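Long-range contacts in ankyrin repeat domain protein (Legionella pneumophila subsp. pneumophila, PDB 6MCA), which is a bacterial effector, with ankyrin repeats and a cysteine protease-like region, and interacts with the host LARP7 component of the 7SK snRNP complex: residues 144-149 with 172-177; 49-54 with 81-86; 70-75 with 104-109. All blocks are in the same frame, centred on the assembly; numbering follows the deposited sequence.

Contact 1: 144-149 with 172-177; sequences GAKLDF and VNAKGE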
ATOM      1  N   GLY A 144      -3.385  24.288   3.893  1.00 30.65           N
ATOM      2  CA  GLY A 144      -3.206  23.858   5.265  1.00 22.39           C
ATOM      3  C   GLY A 144      -2.860  22.400   5.498  1.00 30.84           C
ATOM      4  O   GLY A 144      -2.852  21.968   6.657  1.00 25.25           O
ATOM      5  N   ALA A 145      -2.567  21.628   4.454  1.00 28.25           N
ATOM      6  CA  ALA A 145      -2.243  20.219   4.644  1.00 36.87           C
ATOM      7  C   ALA A 145      -0.909  20.063   5.367  1.00 29.99           C
ATOM      8  O   ALA A 145       0.053  20.786   5.094  1.00 30.60           O
ATOM      9  CB  ALA A 145      -2.204  19.495   3.300  1.00 34.06           C
ATOM     10  N   LYS A 146      -0.856  19.109   6.297  1.00 28.23           N
ATOM     11  CA  LYS A 146       0.330  18.857   7.106  1.00 25.30           C
ATOM     12  C   LYS A 146       1.032  17.602   6.595  1.00 41.29           C
ATOM     13  O   LYS A 146       0.452  16.511   6.607  1.00 40.07           O
ATOM     14  CB  LYS A 146      -0.039  18.710   8.582  1.00 32.72           C
ATOM     15  CG  LYS A 146      -0.873  19.859   9.133  1.00 47.88           C
ATOM     16  CD  LYS A 146      -0.130  21.184   9.040  1.00 56.85           C
ATOM     17  CE  LYS A 146      -0.903  22.301   9.725  1.00 65.24           C
ATOM     18  NZ  LYS A 146      -0.210  23.615   9.611  1.00 61.63           N
ATOM     19  N   LEU A 147       2.288  17.761   6.167  1.00 37.32           N
ATOM     20  CA  LEU A 147       3.010  16.673   5.512  1.00 33.29           C
ATOM     21  C   LEU A 147       3.408  15.571   6.488  1.00 34.21           C
ATOM     22  O   LEU A 147       3.508  14.399   6.093  1.00 35.70           O
ATOM     23  CB  LEU A 147       4.250  17.234   4.812  1.00 34.34           C
ATOM     24  CG  LEU A 147       5.127  16.274   4.007  1.00 36.51           C
ATOM     25  CD1 LEU A 147       4.316  15.610   2.915  1.00 32.02           C
ATOM     26  CD2 LEU A 147       6.323  17.008   3.420  1.00 27.17           C
ATOM     27  N   ASP A 148       3.640  15.923   7.756  1.00 29.87           N
ATOM     28  CA  ASP A 148       4.132  14.942   8.718  1.00 39.01           C
ATOM     29  C   ASP A 148       3.141  13.805   8.925  1.00 36.37           C
ATOM     30  O   ASP A 148       3.554  12.662   9.141  1.00 38.68           O
ATOM     31  CB  ASP A 148       4.447  15.623  10.050  1.00 44.97           C
ATOM     32  CG  ASP A 148       5.759  16.383  10.017  1.00 66.21           C
ATOM     33  OD1 ASP A 148       6.654  15.994   9.236  1.00 49.06           O
ATOM     34  OD2 ASP A 148       5.896  17.369  10.772  1.00 62.76           O
ATOM     35  N   PHE A 149       1.840  14.092   8.858  1.00 37.25           N
ATOM     36  CA  PHE A 149       0.836  13.039   8.980  1.00 27.52           C
ATOM     37  C   PHE A 149       1.012  11.985   7.889  1.00 30.29           C
ATOM     38  O   PHE A 149       1.072  10.780   8.173  1.00 23.02           O
ATOM     39  CB  PHE A 149      -0.562  13.660   8.923  1.00 37.00           C
ATOM     40  CG  PHE A 149      -1.673  12.714   9.282  1.00 30.02           C
ATOM     41  CD1 PHE A 149      -1.420  11.541   9.974  1.00 26.64           C
ATOM     42  CD2 PHE A 149      -2.980  13.008   8.929  1.00 30.88           C
ATOM     43  CE1 PHE A 149      -2.448  10.678  10.300  1.00 31.46           C
ATOM     44  CE2 PHE A 149      -4.011  12.151   9.251  1.00 27.97           C
ATOM     45  CZ  PHE A 149      -3.745  10.984   9.938  1.00 35.76           C
ATOM     46  N   VAL A 172       0.300  10.171  14.960  1.00 38.38           N
ATOM     47  CA  VAL A 172      -0.222  11.503  15.244  1.00 34.96           C
ATOM     48  C   VAL A 172      -0.849  12.066  13.977  1.00 33.62           C
ATOM     49  O   VAL A 172      -0.209  12.094  12.918  1.00 35.71           O
ATOM     50  CB  VAL A 172       0.886  12.430  15.769  1.00 36.53           C
ATOM     51  CG1 VAL A 172       0.333  13.814  16.046  1.00 32.91           C
ATOM     52  CG2 VAL A 172       1.517  11.841  17.021  1.00 32.48           C
ATOM     53  N   ASN A 173      -2.099  12.514  14.080  1.00 29.92           N
ATOM     54  CA  ASN A 173      -2.776  13.133  12.949  1.00 25.97           C
ATOM     55  C   ASN A 173      -2.388  14.610  12.878  1.00 41.84           C
ATOM     56  O   ASN A 173      -1.524  15.088  13.618  1.00 43.96           O
ATOM     57  CB  ASN A 173      -4.288  12.914  13.043  1.00 34.35           C
ATOM     58  CG  ASN A 173      -4.916  13.551  14.280  1.00 59.66           C
ATOM     59  OD1 ASN A 173      -4.315  14.396  14.945  1.00 59.69           O
ATOM     60  ND2 ASN A 173      -6.143  13.145  14.585  1.00 47.37           N
ATOM     61  N   ALA A 174      -3.035  15.359  11.982  1.00 31.48           N
ATOM     62  CA  ALA A 174      -2.686  16.761  11.790  1.00 38.69           C
ATOM     63  C   ALA A 174      -3.148  17.657  12.932  1.00 56.97           C
ATOM     64  O   ALA A 174      -2.796  18.840  12.943  1.00 51.64           O
ATOM     65  CB  ALA A 174      -3.268  17.269  10.471  1.00 25.62           C
ATOM     66  N   LYS A 175      -3.920  17.132  13.882  1.00 58.26           N
ATOM     67  CA  LYS A 175      -4.373  17.899  15.033  1.00 58.44           C
ATOM     68  C   LYS A 175      -3.609  17.557  16.304  1.00 46.47           C
ATOM     69  O   LYS A 175      -4.037  17.946  17.396  1.00 61.84           O
ATOM     70  CB  LYS A 175      -5.872  17.686  15.256  1.00 45.40           C
ATOM     71  CG  LYS A 175      -6.763  18.520  14.355  1.00 60.44           C
ATOM     72  CD  LYS A 175      -8.201  18.506  14.849  1.00 71.84           C
ATOM     73  CE  LYS A 175      -8.728  17.086  14.969  1.00 75.06           C
ATOM     74  NZ  LYS A 175     -10.100  17.048  15.548  1.00 95.56           N
ATOM     75  N   GLY A 176      -2.494  16.840  16.192  1.00 50.58           N
ATOM     76  CA  GLY A 176      -1.744  16.423  17.356  1.00 41.87           C
ATOM     77  C   GLY A 176      -2.360  15.292  18.147  1.00 55.89           C
ATOM     78  O   GLY A 176      -1.821  14.933  19.200  1.00 63.09           O
ATOM     79  N   GLU A 177      -3.464  14.719  17.679  1.00 54.96           N
ATOM     80  CA  GLU A 177      -4.150  13.643  18.375  1.00 45.41           C
ATOM     81  C   GLU A 177      -3.709  12.291  17.830  1.00 43.56           C
ATOM     82  O   GLU A 177      -3.348  12.159  16.658  1.00 47.29           O
ATOM     83  CB  GLU A 177      -5.667  13.788  18.241  1.00 48.86           C
ATOM     84  CG  GLU A 177      -6.156  15.228  18.241  1.00 59.86           C
ATOM     85  CD  GLU A 177      -7.667  15.330  18.171  1.00 83.88           C
ATOM     86  OE1 GLU A 177      -8.264  15.954  19.073  1.00 82.12           O
ATOM     87  OE2 GLU A 177      -8.258  14.784  17.214  1.00 72.12           O
TER

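Contact 2: 49-54 with 81-86; sequences DDIDEY and INKPDV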
ATOM      1  N   ASP A  49     -27.108  15.063  -0.567  1.00 33.67           N
ATOM      2  CA  ASP A  49     -26.055  14.422   0.208  1.00 36.15           C
ATOM      3  C   ASP A  49     -26.272  12.919   0.345  1.00 36.76           C
ATOM      4  O   ASP A  49     -25.515  12.257   1.061  1.00 34.55           O
ATOM      5  CB  ASP A  49     -25.960  15.057   1.599  1.00 37.46           C
ATOM      6  CG  ASP A  49     -25.480  16.496   1.557  1.00 47.51           C
ATOM      7  OD1 ASP A  49     -24.488  16.775   0.852  1.00 47.13           O
ATOM      8  OD2 ASP A  49     -26.094  17.348   2.235  1.00 46.62           O
ATOM      9  N   ASP A  50     -27.285  12.371  -0.322  1.00 33.25           N
ATOM     10  CA  ASP A  50     -27.636  10.968  -0.140  1.00 37.49           C
ATOM     11  C   ASP A  50     -26.601  10.053  -0.782  1.00 41.14           C
ATOM     12  O   ASP A  50     -26.030  10.365  -1.830  1.00 42.07           O
ATOM     13  CB  ASP A  50     -29.016  10.682  -0.734  1.00 47.58           C
ATOM     14  CG  ASP A  50     -30.148  11.144   0.163  1.00 55.43           C
ATOM     15  OD1 ASP A  50     -29.980  11.116   1.400  1.00 51.98           O
ATOM     16  OD2 ASP A  50     -31.211  11.531  -0.370  1.00 47.01           O
ATOM     17  N   ILE A  51     -26.365   8.912  -0.140  1.00 36.95           N
ATOM     18  CA  ILE A  51     -25.525   7.866  -0.710  1.00 36.97           C
ATOM     19  C   ILE A  51     -26.321   7.137  -1.783  1.00 40.30           C
ATOM     20  O   ILE A  51     -27.435   6.663  -1.530  1.00 37.97           O
ATOM     21  CB  ILE A  51     -25.046   6.899   0.384  1.00 32.25           C
ATOM     22  CG1 ILE A  51     -24.178   7.635   1.408  1.00 33.82           C
ATOM     23  CG2 ILE A  51     -24.293   5.730  -0.228  1.00 24.68           C
ATOM     24  CD1 ILE A  51     -22.811   8.025   0.888  1.00 36.35           C
ATOM     25  N   ASP A  52     -25.757   7.046  -2.985  1.00 39.46           N
ATOM     26  CA  ASP A  52     -26.482   6.498  -4.122  1.00 36.29           C
ATOM     27  C   ASP A  52     -26.310   4.980  -4.188  1.00 34.49           C
ATOM     28  O   ASP A  52     -25.759   4.349  -3.283  1.00 27.35           O
ATOM     29  CB  ASP A  52     -26.042   7.189  -5.415  1.00 32.06           C
ATOM     30  CG  ASP A  52     -24.550   7.049  -5.692  1.00 37.78           C
ATOM     31  OD1 ASP A  52     -23.902   6.128  -5.151  1.00 29.23           O
ATOM     32  OD2 ASP A  52     -24.019   7.879  -6.457  1.00 41.03           O
ATOM     33  N   GLU A  53     -26.782   4.381  -5.283  1.00 34.55           N
ATOM     34  CA  GLU A  53     -26.737   2.936  -5.463  1.00 35.13           C
ATOM     35  C   GLU A  53     -25.321   2.396  -5.610  1.00 44.36           C
ATOM     36  O   GLU A  53     -25.130   1.180  -5.508  1.00 43.40           O
ATOM     37  CB  GLU A  53     -27.570   2.538  -6.685  1.00 33.46           C
ATOM     38  CG  GLU A  53     -27.126   3.195  -7.986  1.00 37.93           C
ATOM     39  CD  GLU A  53     -27.836   4.511  -8.256  1.00 69.20           C
ATOM     40  OE1 GLU A  53     -28.086   5.267  -7.292  1.00 53.48           O
ATOM     41  OE2 GLU A  53     -28.147   4.788  -9.435  1.00 52.11           O
ATOM     42  N   TYR A  54     -24.334   3.256  -5.849  1.00 45.01           N
ATOM     43  CA  TYR A  54     -22.944   2.838  -5.969  1.00 38.32           C
ATOM     44  C   TYR A  54     -22.141   3.081  -4.699  1.00 44.35           C
ATOM     45  O   TYR A  54     -20.942   2.784  -4.674  1.00 35.27           O
ATOM     46  CB  TYR A  54     -22.275   3.556  -7.145  1.00 35.88           C
ATOM     47  CG  TYR A  54     -22.991   3.377  -8.464  1.00 37.64           C
ATOM     48  CD1 TYR A  54     -22.886   2.191  -9.180  1.00 41.90           C
ATOM     49  CD2 TYR A  54     -23.771   4.394  -8.996  1.00 29.47           C
ATOM     50  CE1 TYR A  54     -23.539   2.022 -10.387  1.00 29.95           C
ATOM     51  CE2 TYR A  54     -24.428   4.236 -10.202  1.00 41.62           C
ATOM     52  CZ  TYR A  54     -24.308   3.048 -10.893  1.00 44.05           C
ATOM     53  OH  TYR A  54     -24.960   2.887 -12.094  1.00 36.48           O
ATOM     54  N   ILE A  81     -19.554  19.327   1.820  1.00 29.53           N
ATOM     55  CA  ILE A  81     -18.359  19.161   1.001  1.00 33.18           C
ATOM     56  C   ILE A  81     -17.357  18.184   1.595  1.00 30.62           C
ATOM     57  O   ILE A  81     -16.371  17.844   0.929  1.00 31.54           O
ATOM     58  CB  ILE A  81     -17.693  20.531   0.759  1.00 40.77           C
ATOM     59  CG1 ILE A  81     -16.992  20.551  -0.601  1.00 37.10           C
ATOM     60  CG2 ILE A  81     -16.726  20.872   1.889  1.00 32.17           C
ATOM     61  CD1 ILE A  81     -16.720  21.937  -1.125  1.00 33.39           C
ATOM     62  N   ASN A  82     -17.584  17.710   2.819  1.00 34.88           N
ATOM     63  CA  ASN A  82     -16.669  16.781   3.472  1.00 29.22           C
ATOM     64  C   ASN A  82     -17.307  15.429   3.772  1.00 36.01           C
ATOM     65  O   ASN A  82     -16.710  14.625   4.499  1.00 28.64           O
ATOM     66  CB  ASN A  82     -16.121  17.393   4.765  1.00 28.15           C
ATOM     67  CG  ASN A  82     -15.130  18.510   4.507  1.00 38.38           C
ATOM     68  OD1 ASN A  82     -14.267  18.401   3.636  1.00 39.92           O
ATOM     69  ND2 ASN A  82     -15.249  19.593   5.265  1.00 37.49           N
ATOM     70  N   LYS A  83     -18.490  15.150   3.240  1.00 30.69           N
ATOM     71  CA  LYS A  83     -19.147  13.877   3.521  1.00 36.24           C
ATOM     72  C   LYS A  83     -18.451  12.753   2.765  1.00 33.53           C
ATOM     73  O   LYS A  83     -18.365  12.808   1.530  1.00 25.11           O
ATOM     74  CB  LYS A  83     -20.624  13.925   3.144  1.00 34.89           C
ATOM     75  CG  LYS A  83     -21.350  12.623   3.444  1.00 22.74           C
ATOM     76  CD  LYS A  83     -22.844  12.733   3.214  1.00 28.90           C
ATOM     77  CE  LYS A  83     -23.538  11.428   3.571  1.00 26.27           C
ATOM     78  NZ  LYS A  83     -25.011  11.501   3.377  1.00 36.11           N
ATOM     79  N   PRO A  84     -17.947  11.728   3.446  1.00 27.28           N
ATOM     80  CA  PRO A  84     -17.223  10.663   2.747  1.00 25.81           C
ATOM     81  C   PRO A  84     -18.105   9.471   2.418  1.00 36.95           C
ATOM     82  O   PRO A  84     -19.275   9.422   2.811  1.00 38.36           O
ATOM     83  CB  PRO A  84     -16.138  10.283   3.756  1.00 27.74           C
ATOM     84  CG  PRO A  84     -16.838  10.451   5.083  1.00 20.50           C
ATOM     85  CD  PRO A  84     -17.844  11.585   4.909  1.00 28.26           C
ATOM     86  N   ASP A  85     -17.549   8.501   1.698  1.00 36.77           N
ATOM     87  CA  ASP A  85     -18.202   7.212   1.523  1.00 28.70           C
ATOM     88  C   ASP A  85     -17.881   6.344   2.739  1.00 36.83           C
ATOM     89  O   ASP A  85     -17.306   6.810   3.727  1.00 36.81           O
ATOM     90  CB  ASP A  85     -17.780   6.575   0.201  1.00 35.58           C
ATOM     91  CG  ASP A  85     -16.276   6.443   0.067  1.00 43.33           C
ATOM     92  OD1 ASP A  85     -15.697   5.551   0.719  1.00 58.24           O
ATOM     93  OD2 ASP A  85     -15.672   7.226  -0.696  1.00 49.21           O
ATOM     94  N   VAL A  86     -18.246   5.060   2.681  1.00 37.01           N
ATOM     95  CA  VAL A  86     -18.092   4.191   3.847  1.00 41.15           C
ATOM     96  C   VAL A  86     -16.622   4.007   4.211  1.00 40.47           C
ATOM     97  O   VAL A  86     -16.289   3.774   5.379  1.00 58.54           O
ATOM     98  CB  VAL A  86     -18.794   2.840   3.596  1.00 39.39           C
ATOM     99  CG1 VAL A  86     -18.104   2.073   2.479  1.00 28.08           C
ATOM    100  CG2 VAL A  86     -18.851   2.013   4.875  1.00 41.41           C
TER

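Contact 3: 70-75 with 104-109; sequences IAEQLI and TKLLLT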
ATOM      1  N   ILE A  70     -20.906  20.261 -12.692  1.00 39.12           N
ATOM      2  CA  ILE A  70     -21.908  19.655 -11.822  1.00 34.75           C
ATOM      3  C   ILE A  70     -21.496  19.795 -10.361  1.00 37.27           C
ATOM      4  O   ILE A  70     -22.341  19.986  -9.478  1.00 37.85           O
ATOM      5  CB  ILE A  70     -22.134  18.184 -12.215  1.00 31.52           C
ATOM      6  CG1 ILE A  70     -22.312  18.066 -13.730  1.00 26.75           C
ATOM      7  CG2 ILE A  70     -23.342  17.620 -11.486  1.00 22.83           C
ATOM      8  CD1 ILE A  70     -22.900  16.748 -14.180  1.00 33.21           C
ATOM      9  N   ALA A  71     -20.191  19.722 -10.085  1.00 31.16           N
ATOM     10  CA  ALA A  71     -19.716  19.927  -8.720  1.00 33.19           C
ATOM     11  C   ALA A  71     -19.957  21.360  -8.263  1.00 37.47           C
ATOM     12  O   ALA A  71     -20.309  21.596  -7.102  1.00 37.83           O
ATOM     13  CB  ALA A  71     -18.234  19.568  -8.619  1.00 28.89           C
ATOM     14  N   GLU A  72     -19.768  22.331  -9.161  1.00 30.12           N
ATOM     15  CA  GLU A  72     -20.085  23.718  -8.835  1.00 40.68           C
ATOM     16  C   GLU A  72     -21.567  23.878  -8.532  1.00 45.54           C
ATOM     17  O   GLU A  72     -21.944  24.578  -7.583  1.00 34.28           O
ATOM     18  CB  GLU A  72     -19.679  24.640  -9.985  1.00 38.52           C
ATOM     19  CG  GLU A  72     -18.183  24.785 -10.187  1.00 42.50           C
ATOM     20  CD  GLU A  72     -17.844  25.495 -11.483  1.00 54.10           C
ATOM     21  OE1 GLU A  72     -16.697  25.969 -11.622  1.00 76.36           O
ATOM     22  OE2 GLU A  72     -18.728  25.583 -12.363  1.00 60.38           O
ATOM     23  N   GLN A  73     -22.422  23.242  -9.335  1.00 43.00           N
ATOM     24  CA  GLN A  73     -23.857  23.273  -9.065  1.00 26.26           C
ATOM     25  C   GLN A  73     -24.168  22.703  -7.687  1.00 45.93           C
ATOM     26  O   GLN A  73     -24.935  23.290  -6.916  1.00 40.72           O
ATOM     27  CB  GLN A  73     -24.613  22.503 -10.148  1.00 34.14           C
ATOM     28  CG  GLN A  73     -24.602  23.173 -11.507  1.00 37.87           C
ATOM     29  CD  GLN A  73     -25.220  24.555 -11.477  1.00 61.50           C
ATOM     30  OE1 GLN A  73     -26.298  24.755 -10.918  1.00 74.09           O
ATOM     31  NE2 GLN A  73     -24.537  25.521 -12.081  1.00 60.57           N
ATOM     32  N   LEU A  74     -23.566  21.558  -7.356  1.00 32.42           N
ATOM     33  CA  LEU A  74     -23.829  20.922  -6.066  1.00 35.49           C
ATOM     34  C   LEU A  74     -23.342  21.785  -4.908  1.00 38.02           C
ATOM     35  O   LEU A  74     -24.014  21.882  -3.873  1.00 39.82           O
ATOM     36  CB  LEU A  74     -23.172  19.545  -6.019  1.00 25.07           C
ATOM     37  CG  LEU A  74     -23.822  18.472  -6.893  1.00 32.64           C
ATOM     38  CD1 LEU A  74     -22.947  17.235  -6.944  1.00 29.11           C
ATOM     39  CD2 LEU A  74     -25.208  18.129  -6.372  1.00 28.30           C
ATOM     40  N   ILE A  75     -22.176  22.414  -5.058  1.00 41.94           N
ATOM     41  CA  ILE A  75     -21.659  23.285  -4.007  1.00 39.97           C
ATOM     42  C   ILE A  75     -22.552  24.507  -3.843  1.00 42.63           C
ATOM     43  O   ILE A  75     -22.775  24.986  -2.724  1.00 42.36           O
ATOM     44  CB  ILE A  75     -20.200  23.676  -4.308  1.00 38.04           C
ATOM     45  CG1 ILE A  75     -19.289  22.453  -4.183  1.00 33.91           C
ATOM     46  CG2 ILE A  75     -19.730  24.784  -3.379  1.00 39.85           C
ATOM     47  CD1 ILE A  75     -17.923  22.646  -4.802  1.00 32.73           C
ATOM     48  N   THR A 104      -9.610  19.791  -7.153  1.00 23.22           N
ATOM     49  CA  THR A 104      -9.035  19.954  -5.822  1.00 29.88           C
ATOM     50  C   THR A 104      -9.101  21.408  -5.371  1.00 32.10           C
ATOM     51  O   THR A 104      -9.442  21.693  -4.217  1.00 25.92           O
ATOM     52  CB  THR A 104      -7.589  19.456  -5.806  1.00 34.37           C
ATOM     53  OG1 THR A 104      -7.547  18.083  -6.213  1.00 28.29           O
ATOM     54  CG2 THR A 104      -6.990  19.585  -4.411  1.00 32.58           C
ATOM     55  N   LYS A 105      -8.784  22.341  -6.272  1.00 28.21           N
ATOM     56  CA  LYS A 105      -8.848  23.757  -5.929  1.00 36.06           C
ATOM     57  C   LYS A 105     -10.279  24.192  -5.645  1.00 35.25           C
ATOM     58  O   LYS A 105     -10.526  24.950  -4.698  1.00 33.28           O
ATOM     59  CB  LYS A 105      -8.242  24.594  -7.057  1.00 33.10           C
ATOM     60  CG  LYS A 105      -8.021  26.056  -6.704  1.00 43.05           C
ATOM     61  CD  LYS A 105      -7.558  26.847  -7.918  1.00 56.16           C
ATOM     62  CE  LYS A 105      -7.370  28.318  -7.585  1.00 63.13           C
ATOM     63  NZ  LYS A 105      -7.078  29.126  -8.802  1.00 71.94           N
ATOM     64  N   LEU A 106     -11.235  23.719  -6.447  1.00 31.94           N
ATOM     65  CA  LEU A 106     -12.638  24.039  -6.203  1.00 31.90           C
ATOM     66  C   LEU A 106     -13.084  23.536  -4.837  1.00 30.71           C
ATOM     67  O   LEU A 106     -13.748  24.257  -4.082  1.00 36.10           O
ATOM     68  CB  LEU A 106     -13.513  23.443  -7.306  1.00 31.43           C
ATOM     69  CG  LEU A 106     -15.020  23.470  -7.037  1.00 41.29           C
ATOM     70  CD1 LEU A 106     -15.536  24.901  -6.973  1.00 35.53           C
ATOM     71  CD2 LEU A 106     -15.776  22.665  -8.082  1.00 28.19           C
ATOM     72  N   LEU A 107     -12.723  22.296  -4.499  1.00 30.07           N
ATOM     73  CA  LEU A 107     -13.125  21.736  -3.213  1.00 31.98           C
ATOM     74  C   LEU A 107     -12.477  22.485  -2.055  1.00 30.88           C
ATOM     75  O   LEU A 107     -13.145  22.807  -1.064  1.00 33.03           O
ATOM     76  CB  LEU A 107     -12.778  20.248  -3.157  1.00 29.61           C
ATOM     77  CG  LEU A 107     -13.580  19.350  -4.100  1.00 32.85           C
ATOM     78  CD1 LEU A 107     -13.079  17.918  -4.035  1.00 26.33           C
ATOM     79  CD2 LEU A 107     -15.064  19.419  -3.773  1.00 28.01           C
ATOM     80  N   LEU A 108     -11.178  22.778  -2.162  1.00 36.76           N
ATOM     81  CA  LEU A 108     -10.487  23.492  -1.092  1.00 29.30           C
ATOM     82  C   LEU A 108     -11.020  24.908  -0.923  1.00 40.13           C
ATOM     83  O   LEU A 108     -11.027  25.436   0.196  1.00 26.28           O
ATOM     84  CB  LEU A 108      -8.984  23.524  -1.368  1.00 32.24           C
ATOM     85  CG  LEU A 108      -8.220  22.210  -1.193  1.00 26.61           C
ATOM     86  CD1 LEU A 108      -6.801  22.344  -1.720  1.00 23.91           C
ATOM     87  CD2 LEU A 108      -8.218  21.784   0.266  1.00 17.40           C
ATOM     88  N   THR A 109     -11.468  25.537  -2.013  1.00 28.56           N
ATOM     89  CA  THR A 109     -11.999  26.893  -1.923  1.00 34.07           C
ATOM     90  C   THR A 109     -13.229  26.949  -1.025  1.00 43.00           C
ATOM     91  O   THR A 109     -13.415  27.912  -0.273  1.00 44.62           O
ATOM     92  CB  THR A 109     -12.332  27.416  -3.321  1.00 32.11           C
ATOM     93  OG1 THR A 109     -11.140  27.455  -4.115  1.00 37.40           O
ATOM     94  CG2 THR A 109     -12.930  28.814  -3.247  1.00 34.69           C
TER

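Contact 1: 144-149 with 172-177
The ring of Phe-149, near the start of helix 147-162, lies against the backbone of Asn-173 at the tip of the hairpin formed by strands 168-172 and 178-182. Asn-173 CA sits over one ring face, 3.6 Å from the ring centroid and only 10° off the normal, a CH-pi contact. Phe-149 reaches it because its CG stands anti to the backbone N (chi1 -170°). Carbonyl O of Val-172 approaches obliquely, 3.2 Å from Phe-149 CD1. Tyr-117 meets the same ring with its plane nearly perpendicular.

Apolar contact is slight elsewhere: Lys-146 lays its CG 3.8 Å from Ala-174 CB before the chain bends and carries the amine away.

Polar bonding stays within the turn. Asn-173 OD1 accepts from Lys-175 N at 3.0 Å, closing an Asx turn, and from Glu-177 N at 2.9 Å; the two donors come from opposite faces of the amide plane, both tilted out of it. Asn-173 to Gly-176 form a type I beta turn, and Lys-175 NZ pairs with Glu-177 OE2 at 3.4 Å.

The OD1 bonds hold the turn together internally, and CA and CB of Asn-173 lie against Phe-149. The joint between the ankyrin part and the hairpin is thus made across these segments by dispersion and CH-pi contact, without hydrogen bonds.

Contact 2: 49-54 with 81-86
The backbone O of Asp-49 receives the end of Lys-83: NZ donates to Asp-49 O at 2.5 Å, a hydrogen bond so short that its exact length is doubtful, and Lys-83 CE comes within 3.3 Å of the same oxygen. The two segments lie in successive interhelical loops, between helices 38-43 and 58-65 and between helices 68-76 and 91-97, consistent with an ankyrin-type stack. Lys-83 spans the gap between them as a fully extended chain. Its CG is anti to the backbone N (chi1 -179°), and every later torsion is also near 180°, which gives the amine its full reach.

Two carboxylates stand near that amine without touching it. Asp-50 OD1 is 5.4 Å from Lys-83 NZ and Asp-49 OD1 is 5.9 Å away, so both would probably favour the charged lysine. Each has another partner: Asp-50 OD2 accepts from Ser-47 N, whereas Asp-49 OD1 accepts from Asp-80 N and so adds a second link between the loops. Further along, Ile-51 adds van der Waals contact at the protein surface: its CD1 lies 4.4 Å from Lys-83 CE and 4.3 Å from Pro-84 O.

An aspartate in each loop bonds locally. Asp-85 ties OD1 to Thr-87 OG1 and OD2 to Trp-94 NE1. Asp-52 OD1 accepts from Tyr-54 N at 3.0 Å, forming an Asx turn, and also from Phe-56 N; the Tyr-54 N donor meets this oxygen from above the carboxylate plane, 51° out of it.

Contact 3: 70-75 with 104-109
Glu-72 has the one flat side-chain group among the residues that touch here, and its carboxylate meets nothing of segment 104-109, by face or by edge. The aliphatic part does the touching. Glu-72 CG lies 3.8 Å from Leu-106 CD2, the two side chains crossing at about a right angle.

Leu-106 contributes the largest share of the buried surface. With CG anti to its backbone N (chi1 169°), the side chain projects across to helix 68-76, where CD2 also packs on Ala-71 CB at 4.0 Å. Ile-75 comes from the next turn and meets it tip to tip, its CD1 being 3.8 Å from Leu-106 CG and close to both methyls.

The two segments run almost parallel, their axes 7° apart in direction and 11.1 Å apart at closest approach. Near-parallel packing of this kind is consistent with neighbouring helices of an ankyrin array, and helix 101-109 lies in a predicted ankyrin repeat. Ala-71 also rests on Cys-62 of helix 58-65, so its methyl group is held between that helix and Leu-106.

Ile-75 CD1 also lies 4.4 Å from Leu-107 CD2, and the Ile-75 side chain touches Tyr-110 in the loop that follows helix 101-109. Within that helix, Lys-105 O accepts from both Thr-109 N and Thr-109 OG1, the hydroxyl donating at 2.6 Å.

How the contacts relate
Contacts 2 and 3 interleave along the chain, in the order 49-54, 70-75, 81-86, 104-109, and contact 1 follows both. The centres of contacts 2 and 3 lie about 15 Å apart, and the two touch where Ile-81 CD1 packs 3.9 Å from Ile-75 CD1; one joins loops of the ankyrin stack, the other its helices. Contact 1 sits about 24 Å from each, between centres, where the stack meets the hairpin of strands 168-172 and 178-182. Side-chain bonds between loops recur along the array: beyond the one in contact 2, Asn-82 OD1 accepts from Asp-113 N and Asn-115 OD1 from Lys-146 N. The last of these reaches segment 144-149 of contact 1, which also packs on the hairpin.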